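Long-range contacts in endonuclease 8-like L720 (Acanthamoeba polyphaga mimivirus, PDB 4MB7), which is a viral member of the Fpg/Nei family, with an N-terminal beta-sandwich, a helix-two-turn-helix region and a zinc-binding site: residues 48-53 against 64-69; 30-35 against 104-109; 5-10 against 44-49. All blocks are in the same frame, centred on the assembly; numbering follows the deposited sequence.

Contact 1. Residues 48-53 against 64-69. With SO4 (sulfate ion), chain E; SO4 (sulfate ion), chain D.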
loop_
_atom_site.group_PDB
_atom_site.type_symbol
_atom_site.label_atom_id
_atom_site.label_comp_id
_atom_site.label_asym_id
_atom_site.label_seq_id
_atom_site.Cartn_x
_atom_site.Cartn_y
_atom_site.Cartn_z
ATOM N N GLY A 48 1.671 2.462 -3.956
ATOM C CA GLY A 48 2.082 1.873 -2.697
ATOM C C GLY A 48 0.906 1.709 -1.757
ATOM O O GLY A 48 -0.110 1.116 -2.118
ATOM N N LYS A 49 1.036 2.246 -0.549
ATOM C CA LYS A 49 -0.009 2.103 0.460
ATOM C C LYS A 49 -0.986 3.281 0.479
ATOM O O LYS A 49 -1.789 3.415 1.403
ATOM C CB LYS A 49 0.616 1.892 1.843
ATOM C CG LYS A 49 1.494 0.646 1.927
ATOM C CD LYS A 49 2.121 0.490 3.300
ATOM C CE LYS A 49 3.050 -0.714 3.341
ATOM N NZ LYS A 49 3.830 -0.773 4.607
ATOM N N TYR A 50 -0.919 4.125 -0.545
ATOM C CA TYR A 50 -1.811 5.278 -0.651
ATOM C C TYR A 50 -2.833 5.096 -1.772
ATOM O O TYR A 50 -2.480 4.706 -2.885
ATOM C CB TYR A 50 -1.012 6.553 -0.934
ATOM C CG TYR A 50 -0.146 7.063 0.200
ATOM C CD1 TYR A 50 -0.644 7.185 1.490
ATOM C CD2 TYR A 50 1.172 7.441 -0.032
ATOM C CE1 TYR A 50 0.153 7.666 2.522
ATOM C CE2 TYR A 50 1.973 7.918 0.987
ATOM C CZ TYR A 50 1.462 8.029 2.261
ATOM O OH TYR A 50 2.267 8.507 3.272
ATOM N N ILE A 51 -4.094 5.392 -1.476
ATOM C CA ILE A 51 -5.130 5.480 -2.501
ATOM C C ILE A 51 -5.578 6.933 -2.633
ATOM O O ILE A 51 -5.876 7.583 -1.634
ATOM C CB ILE A 51 -6.355 4.609 -2.158
ATOM C CG1 ILE A 51 -5.970 3.133 -2.130
ATOM C CG2 ILE A 51 -7.475 4.842 -3.170
ATOM C CD1 ILE A 51 -7.130 2.206 -1.818
ATOM N N TYR A 52 -5.630 7.436 -3.864
ATOM C CA TYR A 52 -5.934 8.845 -4.094
ATOM C C TYR A 52 -7.275 9.047 -4.782
ATOM O O TYR A 52 -7.652 8.284 -5.673
ATOM C CB TYR A 52 -4.828 9.505 -4.923
ATOM C CG TYR A 52 -3.476 9.533 -4.248
ATOM C CD1 TYR A 52 -3.093 10.613 -3.464
ATOM C CD2 TYR A 52 -2.582 8.480 -4.396
ATOM C CE1 TYR A 52 -1.855 10.646 -2.847
ATOM C CE2 TYR A 52 -1.340 8.502 -3.779
ATOM C CZ TYR A 52 -0.985 9.589 -3.005
ATOM O OH TYR A 52 0.245 9.624 -2.385
ATOM N N LEU A 53 -7.981 10.094 -4.365
ATOM C CA LEU A 53 -9.294 10.429 -4.901
ATOM C C LEU A 53 -9.342 11.898 -5.315
ATOM O O LEU A 53 -9.284 12.791 -4.470
ATOM C CB LEU A 53 -10.372 10.143 -3.852
ATOM C CG LEU A 53 -11.793 10.642 -4.126
ATOM C CD1 LEU A 53 -12.318 10.073 -5.429
ATOM C CD2 LEU A 53 -12.715 10.280 -2.973
ATOM N N VAL A 64 -7.683 16.676 -3.560
ATOM C CA VAL A 64 -7.334 15.263 -3.598
ATOM C C VAL A 64 -7.409 14.682 -2.194
ATOM O O VAL A 64 -6.781 15.190 -1.267
ATOM C CB VAL A 64 -5.923 15.032 -4.170
ATOM C CG1 VAL A 64 -5.533 13.560 -4.047
ATOM C CG2 VAL A 64 -5.855 15.490 -5.620
ATOM N N ILE A 65 -8.195 13.627 -2.038
ATOM C CA ILE A 65 -8.259 12.917 -0.769
ATOM C C ILE A 65 -7.318 11.723 -0.805
ATOM O O ILE A 65 -7.424 10.868 -1.687
ATOM C CB ILE A 65 -9.682 12.430 -0.457
ATOM C CG1 ILE A 65 -10.630 13.619 -0.303
ATOM C CG2 ILE A 65 -9.687 11.589 0.808
ATOM C CD1 ILE A 65 -12.058 13.218 -0.008
ATOM N N ARG A 66 -6.391 11.679 0.144
ATOM C CA ARG A 66 -5.453 10.571 0.244
ATOM C C ARG A 66 -5.826 9.652 1.397
ATOM O O ARG A 66 -6.015 10.101 2.529
ATOM C CB ARG A 66 -4.020 11.079 0.430
ATOM C CG ARG A 66 -2.971 9.979 0.387
ATOM C CD ARG A 66 -1.615 10.494 0.848
ATOM N NE ARG A 66 -1.613 10.777 2.280
ATOM C CZ ARG A 66 -0.662 11.459 2.908
ATOM N NH1 ARG A 66 0.373 11.940 2.231
ATOM N NH2 ARG A 66 -0.750 11.665 4.213
ATOM N N THR A 67 -5.927 8.363 1.101
ATOM C CA THR A 67 -6.258 7.370 2.108
ATOM C C THR A 67 -5.097 6.411 2.332
ATOM O O THR A 67 -4.552 5.842 1.384
ATOM C CB THR A 67 -7.504 6.557 1.705
ATOM O OG1 THR A 67 -8.615 7.442 1.516
ATOM C CG2 THR A 67 -7.849 5.540 2.783
ATOM N N HIS A 68 -4.713 6.252 3.591
ATOM C CA HIS A 68 -3.756 5.228 3.976
ATOM C C HIS A 68 -4.462 4.231 4.888
ATOM O O HIS A 68 -4.768 4.539 6.040
ATOM C CB HIS A 68 -2.559 5.846 4.698
ATOM C CG HIS A 68 -1.569 4.837 5.190
ATOM N ND1 HIS A 68 -0.824 5.020 6.335
ATOM C CD2 HIS A 68 -1.201 3.632 4.692
ATOM C CE1 HIS A 68 -0.042 3.973 6.522
ATOM N NE2 HIS A 68 -0.251 3.115 5.538
ATOM N N MET A 69 -4.734 3.043 4.362
ATOM C CA MET A 69 -5.437 2.022 5.126
ATOM C C MET A 69 -4.522 1.401 6.178
ATOM O O MET A 69 -3.455 0.880 5.860
ATOM C CB MET A 69 -6.003 0.946 4.193
ATOM C CG MET A 69 -7.118 1.452 3.287
ATOM S SD MET A 69 -7.821 0.179 2.218
ATOM C CE MET A 69 -6.460 -0.128 1.092
HETATM S S SO4 E . 3.712 3.089 5.894
HETATM O O1 SO4 E . 2.938 3.671 4.801
HETATM O O2 SO4 E . 2.814 2.728 6.987
HETATM O O3 SO4 E . 4.403 1.895 5.416
HETATM O O4 SO4 E . 4.692 4.061 6.371
HETATM S S SO4 D . 2.648 -3.266 7.151
HETATM O O1 SO4 D . 2.036 -2.712 5.948
HETATM O O2 SO4 D . 2.081 -2.615 8.329
HETATM O O3 SO4 D . 2.381 -4.700 7.215
HETATM O O4 SO4 D . 4.088 -3.034 7.118
HETATM O O HOH W 1 -3.010 1.309 2.828
HETATM O O HOH W 2 -8.467 8.339 -1.084
HETATM O O HOH W 3 1.392 11.420 -0.586
#
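Ile51, Leu53, Ile65 and Met69 line the apolar face of this antiparallel beta hairpin, strands 50-56 and 63-70, in the middle of a sheet of the N-terminal beta-sandwich. Ile51 stretches its CD1 to within 3.8 Å of Met69 CE, the thioether bending at chi3 (-69°), and both side chains pack on Ile6 and Thr9 of helix 5-13. Leu53 and Ile65 meet through their CB atoms.

Two hydrogen-bonded pairs hold the strands: Ile51 N to Thr67 O is 2.9 Å and nearly straight, while Leu53 N to Ile65 O is more bent. Thr67 is the polar member of the same face; its OG1 donates to a water that bonds the carbonyl oxygens of Ile51 and Ile65, while Trp101 NE1 bonds the same Thr67 OG1.

The reverse face is aromatic and charged. Arg66 runs alongside Tyr50 with its guanidinium flat on the ring, planes 13° apart, and its CD over the ring face, 3.5 Å from Tyr50 CD1. Tyr52 borders the same aliphatic chain, its CE1 3.5 Å from Arg66 CG. Tyr50 turns its edge to the face of the His68 imidazole, planes at 72°, and its hydroxyl bonds Asn120.

At the polar end Lys49 extends beyond CG, and its NZ donates to O3 of the chain E sulfate at 2.8 Å and to O1 of the chain D sulfate at 3.0 Å.

Contact 2. Residues 30-35 against 104-109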
loop_
_atom_site.group_PDB
_atom_site.type_symbol
_atom_site.label_atom_id
_atom_site.label_comp_id
_atom_site.label_asym_id
_atom_site.label_seq_id
_atom_site.Cartn_x
_atom_site.Cartn_y
_atom_site.Cartn_z
ATOM N N LYS A 30 -15.106 15.886 8.758
ATOM C CA LYS A 30 -15.133 17.127 9.524
ATOM C C LYS A 30 -13.729 17.683 9.735
ATOM O O LYS A 30 -13.515 18.893 9.666
ATOM C CB LYS A 30 -15.808 16.912 10.885
ATOM C CG LYS A 30 -17.299 16.636 10.808
ATOM N N ARG A 31 -12.779 16.786 9.984
ATOM C CA ARG A 31 -11.398 17.173 10.256
ATOM C C ARG A 31 -10.771 17.927 9.083
ATOM O O ARG A 31 -9.954 18.824 9.279
ATOM C CB ARG A 31 -10.557 15.940 10.607
ATOM C CG ARG A 31 -9.148 16.263 11.093
ATOM C CD ARG A 31 -8.349 15.004 11.416
ATOM N NE ARG A 31 -8.956 14.215 12.487
ATOM C CZ ARG A 31 -9.537 13.031 12.314
ATOM N NH1 ARG A 31 -9.588 12.481 11.107
ATOM N NH2 ARG A 31 -10.064 12.393 13.351
ATOM N N MET A 32 -11.167 17.568 7.865
ATOM C CA MET A 32 -10.630 18.213 6.670
ATOM C C MET A 32 -11.142 19.644 6.510
ATOM O O MET A 32 -10.538 20.449 5.801
ATOM C CB MET A 32 -10.937 17.380 5.421
ATOM C CG MET A 32 -10.307 15.995 5.449
ATOM S SD MET A 32 -10.520 15.087 3.905
ATOM C CE MET A 32 -12.276 15.315 3.644
ATOM N N ASN A 33 -12.260 19.942 7.165
ATOM C CA ASN A 33 -12.762 21.310 7.293
ATOM C C ASN A 33 -13.078 21.993 5.960
ATOM O O ASN A 33 -12.898 23.202 5.814
ATOM C CB ASN A 33 -11.779 22.154 8.117
ATOM C CG ASN A 33 -12.439 23.354 8.769
ATOM O OD1 ASN A 33 -13.656 23.390 8.945
ATOM N ND2 ASN A 33 -11.633 24.346 9.133
ATOM N N VAL A 34 -13.553 21.212 4.994
ATOM C CA VAL A 34 -13.931 21.736 3.681
ATOM C C VAL A 34 -15.252 21.114 3.221
ATOM O O VAL A 34 -15.456 19.910 3.366
ATOM C CB VAL A 34 -12.831 21.467 2.622
ATOM C CG1 VAL A 34 -13.340 21.762 1.218
ATOM C CG2 VAL A 34 -11.585 22.288 2.919
ATOM N N ASP A 35 -16.146 21.936 2.678
ATOM C CA ASP A 35 -17.429 21.449 2.176
ATOM C C ASP A 35 -17.271 20.809 0.795
ATOM O O ASP A 35 -16.916 21.480 -0.173
ATOM C CB ASP A 35 -18.452 22.588 2.120
ATOM C CG ASP A 35 -19.827 22.119 1.680
ATOM O OD1 ASP A 35 -20.135 20.922 1.860
ATOM O OD2 ASP A 35 -20.601 22.949 1.159
ATOM N N SER A 104 -8.628 4.001 8.808
ATOM C CA SER A 104 -7.731 4.548 7.804
ATOM C C SER A 104 -7.336 5.975 8.136
ATOM O O SER A 104 -8.099 6.714 8.760
ATOM C CB SER A 104 -8.390 4.512 6.421
ATOM O OG SER A 104 -8.732 3.189 6.048
ATOM N N GLN A 105 -6.132 6.351 7.720
ATOM C CA GLN A 105 -5.706 7.738 7.782
ATOM C C GLN A 105 -6.201 8.449 6.530
ATOM O O GLN A 105 -5.902 8.039 5.406
ATOM C CB GLN A 105 -4.184 7.833 7.894
ATOM C CG GLN A 105 -3.631 7.233 9.178
ATOM C CD GLN A 105 -2.119 7.322 9.269
ATOM O OE1 GLN A 105 -1.450 7.725 8.318
ATOM N NE2 GLN A 105 -1.573 6.946 10.421
ATOM N N ILE A 106 -6.976 9.505 6.732
ATOM C CA ILE A 106 -7.599 10.225 5.632
ATOM C C ILE A 106 -7.161 11.683 5.655
ATOM O O ILE A 106 -7.367 12.389 6.643
ATOM C CB ILE A 106 -9.134 10.136 5.720
ATOM C CG1 ILE A 106 -9.574 8.670 5.755
ATOM C CG2 ILE A 106 -9.780 10.869 4.551
ATOM C CD1 ILE A 106 -11.026 8.474 6.125
ATOM N N THR A 107 -6.559 12.126 4.558
ATOM C CA THR A 107 -5.953 13.448 4.495
ATOM C C THR A 107 -6.410 14.224 3.265
ATOM O O THR A 107 -6.451 13.686 2.158
ATOM C CB THR A 107 -4.412 13.339 4.465
ATOM O OG1 THR A 107 -3.961 12.610 5.614
ATOM C CG2 THR A 107 -3.769 14.719 4.460
ATOM N N LEU A 108 -6.752 15.493 3.466
ATOM C CA LEU A 108 -7.048 16.385 2.356
ATOM C C LEU A 108 -5.749 16.918 1.767
ATOM O O LEU A 108 -4.910 17.465 2.483
ATOM C CB LEU A 108 -7.910 17.556 2.820
ATOM C CG LEU A 108 -8.307 18.541 1.718
ATOM C CD1 LEU A 108 -9.393 17.939 0.840
ATOM C CD2 LEU A 108 -8.748 19.877 2.301
ATOM N N LEU A 109 -5.579 16.753 0.462
ATOM C CA LEU A 109 -4.419 17.305 -0.224
ATOM C C LEU A 109 -4.852 18.364 -1.230
ATOM O O LEU A 109 -5.584 18.079 -2.178
ATOM C CB LEU A 109 -3.617 16.204 -0.920
ATOM C CG LEU A 109 -2.997 15.131 -0.024
ATOM C CD1 LEU A 109 -2.173 14.157 -0.853
ATOM C CD2 LEU A 109 -2.149 15.755 1.073
HETATM O O HOH W 4 -9.279 13.245 8.420
#
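Met32 carries this small, water-edged contact. Its CG leans beside the backbone N (chi1 -62°), which brings the thioether down over the strand between Ile106 and Leu108: SD sits 3.8 Å from Leu108 CB and, more loosely, 4.3 Å from Ile106 CG2. Leu108 answers with its other end, for CD2 approaches Val34 CG2 at 3.8 Å, the two side chains crossing at about a right angle. Leu108 thus lies against both hydrophobic residues of 30-35, and no direct hydrogen bond spans the segments.

A single water does the polar work at the margin, accepting from Arg31 NH1 at 2.8 Å, in the plane of the guanidinium, and donating to Ile106 O at 2.7 Å.

What sets Met32 and Val34 in place is the end of helix 27-32. Asn33 N bonds Lys30 O, three residues back, at 3.0 Å, and Asn33, the first to leave helical angles, takes positive phi (60°), so that Val34 again faces the strand. Tyr63 flanks the patch, touching both Val34 and Leu108, while backbone bonds to strand 63-70 fix 104-109 from its inner side. The arrangement is that of a short helix and the loop that follows it, in the connection between the two sheets of the beta-sandwich, packing on an outermost strand.

Contact 3. Residues 5-10 against 44-49. With SO4 (sulfate ion), chain C; SO4 (sulfate ion), chain E; SO4 (sulfate ion), chain D.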
loop_
_atom_site.group_PDB
_atom_site.type_symbol
_atom_site.label_atom_id
_atom_site.label_comp_id
_atom_site.label_asym_id
_atom_site.label_seq_id
_atom_site.Cartn_x
_atom_site.Cartn_y
_atom_site.Cartn_z
ATOM N N ARG A 5 -3.485 -5.670 -1.841
ATOM C CA ARG A 5 -4.782 -5.286 -1.281
ATOM C C ARG A 5 -5.178 -3.855 -1.657
ATOM O O ARG A 5 -6.362 -3.549 -1.800
ATOM C CB ARG A 5 -4.788 -5.465 0.239
ATOM C CG ARG A 5 -6.104 -5.107 0.921
ATOM C CD ARG A 5 -7.283 -5.855 0.313
ATOM N NE ARG A 5 -7.056 -7.297 0.250
ATOM C CZ ARG A 5 -7.994 -8.189 -0.052
ATOM N NH1 ARG A 5 -9.232 -7.791 -0.313
ATOM N NH2 ARG A 5 -7.695 -9.481 -0.087
ATOM N N ILE A 6 -4.187 -2.983 -1.820
ATOM C CA ILE A 6 -4.457 -1.609 -2.232
ATOM C C ILE A 6 -5.021 -1.579 -3.654
ATOM O O ILE A 6 -6.014 -0.900 -3.921
ATOM C CB ILE A 6 -3.200 -0.717 -2.138
ATOM C CG1 ILE A 6 -2.763 -0.556 -0.682
ATOM C CG2 ILE A 6 -3.467 0.649 -2.739
ATOM C CD1 ILE A 6 -1.664 -1.497 -0.267
ATOM N N ARG A 7 -4.388 -2.324 -4.557
ATOM C CA ARG A 7 -4.876 -2.451 -5.926
ATOM C C ARG A 7 -6.283 -3.034 -5.959
ATOM O O ARG A 7 -7.151 -2.555 -6.693
ATOM C CB ARG A 7 -3.940 -3.329 -6.761
ATOM C CG ARG A 7 -4.531 -3.725 -8.107
ATOM C CD ARG A 7 -3.539 -4.503 -8.953
ATOM N NE ARG A 7 -4.191 -5.160 -10.082
ATOM C CZ ARG A 7 -3.593 -5.432 -11.238
ATOM N NH1 ARG A 7 -2.325 -5.094 -11.428
ATOM N NH2 ARG A 7 -4.267 -6.035 -12.207
ATOM N N ILE A 8 -6.499 -4.070 -5.156
ATOM C CA ILE A 8 -7.802 -4.726 -5.064
ATOM C C ILE A 8 -8.890 -3.748 -4.624
ATOM O O ILE A 8 -9.985 -3.725 -5.190
ATOM C CB ILE A 8 -7.747 -5.934 -4.102
ATOM C CG1 ILE A 8 -6.897 -7.053 -4.712
ATOM C CG2 ILE A 8 -9.146 -6.439 -3.784
ATOM C CD1 ILE A 8 -6.578 -8.181 -3.749
ATOM N N THR A 9 -8.579 -2.939 -3.616
ATOM C CA THR A 9 -9.511 -1.926 -3.130
ATOM C C THR A 9 -9.797 -0.909 -4.228
ATOM O O THR A 9 -10.947 -0.535 -4.457
ATOM C CB THR A 9 -8.952 -1.200 -1.892
ATOM O OG1 THR A 9 -8.712 -2.151 -0.850
ATOM C CG2 THR A 9 -9.937 -0.143 -1.391
ATOM N N TYR A 10 -8.738 -0.481 -4.907
ATOM C CA TYR A 10 -8.849 0.441 -6.033
ATOM C C TYR A 10 -9.759 -0.099 -7.137
ATOM O O TYR A 10 -10.624 0.616 -7.645
ATOM C CB TYR A 10 -7.456 0.753 -6.590
ATOM C CG TYR A 10 -7.446 1.258 -8.014
ATOM C CD1 TYR A 10 -7.831 2.557 -8.314
ATOM C CD2 TYR A 10 -7.030 0.439 -9.058
ATOM C CE1 TYR A 10 -7.818 3.024 -9.618
ATOM C CE2 TYR A 10 -7.012 0.897 -10.362
ATOM C CZ TYR A 10 -7.407 2.189 -10.636
ATOM O OH TYR A 10 -7.389 2.649 -11.932
ATOM N N TRP A 44 -9.648 8.059 -9.628
ATOM C CA TRP A 44 -8.986 7.313 -8.566
ATOM C C TRP A 44 -7.631 6.842 -9.079
ATOM O O TRP A 44 -7.485 6.525 -10.258
ATOM C CB TRP A 44 -9.784 6.063 -8.185
ATOM C CG TRP A 44 -11.108 6.287 -7.527
ATOM C CD1 TRP A 44 -12.319 6.417 -8.146
ATOM C CD2 TRP A 44 -11.369 6.355 -6.118
ATOM N NE1 TRP A 44 -13.313 6.582 -7.211
ATOM C CE2 TRP A 44 -12.756 6.546 -5.959
ATOM C CE3 TRP A 44 -10.562 6.285 -4.978
ATOM C CZ2 TRP A 44 -13.353 6.667 -4.704
ATOM C CZ3 TRP A 44 -11.157 6.407 -3.735
ATOM C CH2 TRP A 44 -12.539 6.593 -3.608
ATOM N N TRP A 45 -6.643 6.792 -8.193
ATOM C CA TRP A 45 -5.406 6.072 -8.474
ATOM C C TRP A 45 -4.738 5.663 -7.168
ATOM O O TRP A 45 -5.139 6.108 -6.094
ATOM C CB TRP A 45 -4.454 6.876 -9.378
ATOM C CG TRP A 45 -3.762 8.050 -8.731
ATOM C CD1 TRP A 45 -2.464 8.103 -8.305
ATOM C CD2 TRP A 45 -4.319 9.346 -8.475
ATOM N NE1 TRP A 45 -2.185 9.346 -7.784
ATOM C CE2 TRP A 45 -3.307 10.126 -7.878
ATOM C CE3 TRP A 45 -5.580 9.918 -8.681
ATOM C CZ2 TRP A 45 -3.517 11.449 -7.486
ATOM C CZ3 TRP A 45 -5.784 11.229 -8.292
ATOM C CH2 TRP A 45 -4.759 11.980 -7.702
ATOM N N PHE A 46 -3.740 4.792 -7.261
ATOM C CA PHE A 46 -3.038 4.336 -6.070
ATOM C C PHE A 46 -1.546 4.190 -6.332
ATOM O O PHE A 46 -1.121 3.954 -7.461
ATOM C CB PHE A 46 -3.625 3.014 -5.559
ATOM C CG PHE A 46 -3.237 1.814 -6.383
ATOM C CD1 PHE A 46 -3.967 1.463 -7.508
ATOM C CD2 PHE A 46 -2.147 1.032 -6.024
ATOM C CE1 PHE A 46 -3.610 0.359 -8.268
ATOM C CE2 PHE A 46 -1.787 -0.069 -6.779
ATOM C CZ PHE A 46 -2.517 -0.405 -7.902
ATOM N N ALA A 47 -0.758 4.341 -5.275
ATOM C CA ALA A 47 0.683 4.173 -5.355
ATOM C C ALA A 47 1.177 3.693 -4.002
ATOM O O ALA A 47 1.100 4.420 -3.014
ATOM C CB ALA A 47 1.350 5.482 -5.735
ATOM N N GLY A 48 1.671 2.462 -3.956
ATOM C CA GLY A 48 2.082 1.873 -2.697
ATOM C C GLY A 48 0.906 1.709 -1.757
ATOM O O GLY A 48 -0.110 1.116 -2.118
ATOM N N LYS A 49 1.036 2.246 -0.549
ATOM C CA LYS A 49 -0.009 2.103 0.460
ATOM C C LYS A 49 -0.986 3.281 0.479
ATOM O O LYS A 49 -1.789 3.415 1.403
ATOM C CB LYS A 49 0.616 1.892 1.843
ATOM C CG LYS A 49 1.494 0.646 1.927
ATOM C CD LYS A 49 2.121 0.490 3.300
ATOM C CE LYS A 49 3.050 -0.714 3.341
ATOM N NZ LYS A 49 3.830 -0.773 4.607
HETATM S S SO4 C . -11.757 -10.869 -0.437
HETATM O O1 SO4 C . -12.420 -11.867 -1.297
HETATM O O2 SO4 C . -12.484 -10.808 0.843
HETATM O O3 SO4 C . -10.370 -11.312 -0.189
HETATM O O4 SO4 C . -11.796 -9.548 -1.082
HETATM S S SO4 E . 3.712 3.089 5.894
HETATM O O1 SO4 E . 2.938 3.671 4.801
HETATM O O2 SO4 E . 2.814 2.728 6.987
HETATM O O3 SO4 E . 4.403 1.895 5.416
HETATM O O4 SO4 E . 4.692 4.061 6.371
HETATM S S SO4 D . 2.648 -3.266 7.151
HETATM O O1 SO4 D . 2.036 -2.712 5.948
HETATM O O2 SO4 D . 2.081 -2.615 8.329
HETATM O O3 SO4 D . 2.381 -4.700 7.215
HETATM O O4 SO4 D . 4.088 -3.034 7.118
HETATM O O HOH W 5 -8.075 5.055 -12.735
#
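Phe46 is the tight spot, ringed by three side chains of helix 5-13. Its CG takes the crowded position between backbone N and carbonyl carbon (chi1 75°), placing the ring under the helix. Arg7 CA rests over one face in a CH-pi contact, 3.9 Å from the Phe46 ring centroid, and Arg7 CB comes to 3.4 Å from Phe46 CZ. Ile6 CG2 reaches 3.6 Å from Phe46 CD2 and 3.4 Å from Gly48 O. The Tyr10 and Phe46 side chains run at about a right angle, their ring planes inclined at 48°, an oblique pair with Tyr10 CD2 3.5 Å from Phe46 CE1.

Outward the packing loosens. The far edge of Tyr10 slides past Trp44, CE1 to CB 3.9 Å, and its hydroxyl shares a water with Trp44 O and bonds Arg14. Arg7 leads its charge away to a salt bridge with Glu11. Arg5 does not touch 44-49; its guanidinium, with Ile8 CD1 over one face, gives NH1 and NH2 to the chain C sulfate.

Helix 5-10 and strand 44-47 run antiparallel, axes 8.7 Å apart: the N-terminal helix of the Fpg/Nei beta-sandwich lies on one sheet face, from edge strand 40-47 inward to 50-56 and 63-70.

Overall arrangement
All three contacts reach one sheet, ordered 40-47, 50-56, 63-70, 104-109. Contact 1 is its buried middle and the only one of the three built on direct hydrogen bonds between its segments. Contacts 2 and 3 add helices at its outermost strands and rely on side-chain packing. Contact 3 is partly buried and aromatic; it shares Gly48 and Lys49 with contact 1, and Ile6 packs on Ile51. Contact 2 lies at the surface, is smaller and aliphatic, with centre about 19 Å from that of contact 3, yet it joins contact 1 through backbone pairing of 63-70 with 104-109. Contacts 1 and 3 both touch the two sulfates bound by Lys49.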